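Local coordinates for siderophore-interacting protein (Aeromonas hydrophila, PDB 6K2L) that binds flavin-adenine dinucleotide and probably reduces ferric siderophores so that their iron can be released, at residues P199-F204 with V225-R230. The protein carries 1 engineered substitution. Sequence-based numbering, arbitrary orientation.
Sequences PLVEYF and VVPMRR
Met228 reaches from helix 222-235 across to Val201 and Phe204 of helix 198-205, where the two run side by side on the five-stranded parallel sheet of the C-terminal domain, which resembles the NAD(P)H-binding domain of ferredoxin reductases. The segment axes are nearly parallel, with a crossing angle of -18°, and lie 10.6 Å apart, so a long, flexible methionine suits the interval. With CG anti to the carbonyl carbon (chi1 -66°), the chain crosses the gap as far as the sulfur, and the bend at chi3 then turns the methyl along the interface, toward Phe204. The Met228 and Phe204 side chains cross at about a right angle. The sulfur makes a Met-aromatic contact, SD lying 5.4 Å from the Phe204 ring centroid in an oblique position, 52° off the ring normal. Phe204, a large apolar residue, is buried between helix and sheet, its side chain against Tyr140, Val142, His165 and Ala167. Val201, like Pro227, is partly exposed. Its CG1, anti to the backbone N, comes 4.2 Å from Met228 SD as the two side chains pass in opposite directions. The same methyl meets CB of Pro227, whose apolar ring offers it a carbon surface and which, having no N-H, cannot bond to the turn before, where the helix is kinked. No hydrogen bond crosses the interface; its tightest approach joins Met228 CE to Phe204 CD2, at 3.3 Å.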
loop_
_atom_site.group_PDB
_atom_site.type_symbol
_atom_site.label_atom_id
_atom_site.label_comp_id
_atom_site.label_asym_id
_atom_site.label_seq_id
_atom_site.Cartn_x
_atom_site.Cartn_y
_atom_site.Cartn_z
ATOM N N PRO A 199 13.803 -22.084 -19.603
ATOM C CA PRO A 199 14.858 -21.690 -18.632
ATOM C C PRO A 199 14.282 -21.229 -17.295
ATOM O O PRO A 199 14.661 -21.770 -16.240
ATOM C CB PRO A 199 15.619 -20.571 -19.365
ATOM C CG PRO A 199 15.313 -20.789 -20.824
ATOM C CD PRO A 199 13.900 -21.301 -20.850
ATOM N N LEU A 200 13.351 -20.261 -17.310
ATOM C CA LEU A 200 12.706 -19.832 -16.070
ATOM C C LEU A 200 12.154 -21.020 -15.288
ATOM O O LEU A 200 12.379 -21.121 -14.079
ATOM C CB LEU A 200 11.591 -18.827 -16.358
ATOM C CG LEU A 200 11.054 -18.025 -15.162
ATOM C CD1 LEU A 200 10.585 -16.652 -15.598
ATOM C CD2 LEU A 200 9.923 -18.748 -14.433
ATOM N N VAL A 201 11.402 -21.912 -15.955
ATOM C CA VAL A 201 10.696 -22.976 -15.236
ATOM C C VAL A 201 11.672 -23.969 -14.642
ATOM O O VAL A 201 11.525 -24.370 -13.483
ATOM C CB VAL A 201 9.669 -23.692 -16.133
ATOM C CG1 VAL A 201 8.919 -24.753 -15.330
ATOM C CG2 VAL A 201 8.695 -22.694 -16.683
ATOM N N GLU A 202 12.677 -24.380 -15.415
ATOM C CA GLU A 202 13.762 -25.179 -14.870
ATOM C C GLU A 202 14.362 -24.524 -13.636
ATOM O O GLU A 202 14.502 -25.179 -12.586
ATOM C CB GLU A 202 14.845 -25.412 -15.931
ATOM C CG GLU A 202 16.074 -26.093 -15.352
ATOM C CD GLU A 202 16.942 -26.807 -16.393
ATOM O OE1 GLU A 202 17.835 -26.159 -17.005
ATOM O OE2 GLU A 202 16.743 -28.030 -16.598
ATOM N N TYR A 203 14.690 -23.225 -13.723
ATOM C CA TYR A 203 15.348 -22.564 -12.595
ATOM C C TYR A 203 14.465 -22.547 -11.366
ATOM O O TYR A 203 14.935 -22.832 -10.262
ATOM C CB TYR A 203 15.742 -21.144 -12.954
ATOM C CG TYR A 203 15.897 -20.226 -11.768
ATOM C CD1 TYR A 203 17.069 -20.230 -11.007
ATOM C CD2 TYR A 203 14.871 -19.345 -11.403
ATOM C CE1 TYR A 203 17.235 -19.369 -9.915
ATOM C CE2 TYR A 203 15.016 -18.492 -10.320
ATOM C CZ TYR A 203 16.208 -18.503 -9.587
ATOM O OH TYR A 203 16.357 -17.648 -8.528
ATOM N N PHE A 204 13.185 -22.214 -11.535
ATOM C CA PHE A 204 12.304 -22.086 -10.378
ATOM C C PHE A 204 11.965 -23.431 -9.781
ATOM O O PHE A 204 11.737 -23.519 -8.567
ATOM C CB PHE A 204 11.001 -21.347 -10.712
ATOM C CG PHE A 204 10.537 -20.440 -9.595
ATOM C CD1 PHE A 204 10.986 -19.124 -9.528
ATOM C CD2 PHE A 204 9.704 -20.914 -8.588
ATOM C CE1 PHE A 204 10.598 -18.278 -8.491
ATOM C CE2 PHE A 204 9.304 -20.079 -7.549
ATOM C CZ PHE A 204 9.761 -18.750 -7.505
ATOM N N VAL A 225 2.128 -19.548 -15.586
ATOM C CA VAL A 225 1.271 -19.828 -14.438
ATOM C C VAL A 225 1.014 -21.315 -14.306
ATOM O O VAL A 225 1.079 -21.878 -13.205
ATOM C CB VAL A 225 -0.047 -19.050 -14.545
ATOM C CG1 VAL A 225 -1.019 -19.519 -13.469
ATOM C CG2 VAL A 225 0.218 -17.564 -14.424
ATOM N N VAL A 226 0.727 -21.980 -15.417
ATOM C CA VAL A 226 0.253 -23.359 -15.335
ATOM C C VAL A 226 1.363 -24.337 -14.940
ATOM O O VAL A 226 1.169 -25.133 -14.002
ATOM C CB VAL A 226 -0.436 -23.742 -16.651
ATOM C CG1 VAL A 226 -0.572 -25.249 -16.756
ATOM C CG2 VAL A 226 -1.796 -23.042 -16.710
ATOM N N PRO A 227 2.529 -24.336 -15.596
ATOM C CA PRO A 227 3.587 -25.242 -15.139
ATOM C C PRO A 227 3.975 -25.015 -13.694
ATOM O O PRO A 227 4.236 -25.994 -12.985
ATOM C CB PRO A 227 4.755 -24.955 -16.095
ATOM C CG PRO A 227 4.445 -23.651 -16.752
ATOM C CD PRO A 227 2.942 -23.584 -16.797
ATOM N N MET A 228 4.001 -23.766 -13.221
ATOM C CA MET A 228 4.386 -23.519 -11.833
ATOM C C MET A 228 3.332 -24.025 -10.855
ATOM O O MET A 228 3.681 -24.641 -9.840
ATOM C CB MET A 228 4.648 -22.022 -11.605
ATOM C CG MET A 228 5.875 -21.440 -12.357
ATOM S SD MET A 228 7.401 -22.418 -12.247
ATOM C CE MET A 228 7.547 -22.646 -10.459
ATOM N N ARG A 229 2.049 -23.778 -11.130
ATOM C CA ARG A 229 1.018 -24.307 -10.248
ATOM C C ARG A 229 1.073 -25.823 -10.204
ATOM O O ARG A 229 0.884 -26.427 -9.138
ATOM C CB ARG A 229 -0.371 -23.850 -10.686
ATOM C CG ARG A 229 -1.503 -24.516 -9.890
ATOM C CD ARG A 229 -2.860 -23.940 -10.219
ATOM N NE ARG A 229 -3.394 -24.501 -11.459
ATOM C CZ ARG A 229 -4.588 -24.202 -11.967
ATOM N NH1 ARG A 229 -5.390 -23.340 -11.348
ATOM N NH2 ARG A 229 -4.982 -24.763 -13.098
ATOM N N ARG A 230 1.350 -26.458 -11.337
ATOM C CA ARG A 230 1.424 -27.906 -11.286
ATOM C C ARG A 230 2.639 -28.372 -10.498
ATOM O O ARG A 230 2.539 -29.340 -9.737
ATOM C CB ARG A 230 1.422 -28.482 -12.698
ATOM C CG ARG A 230 0.753 -29.841 -12.774
ATOM C CD ARG A 230 1.091 -30.508 -14.065
ATOM N NE ARG A 230 0.262 -30.005 -15.158
ATOM C CZ ARG A 230 0.653 -29.119 -16.070
ATOM N NH1 ARG A 230 1.879 -28.597 -16.016
ATOM N NH2 ARG A 230 -0.192 -28.753 -17.035
#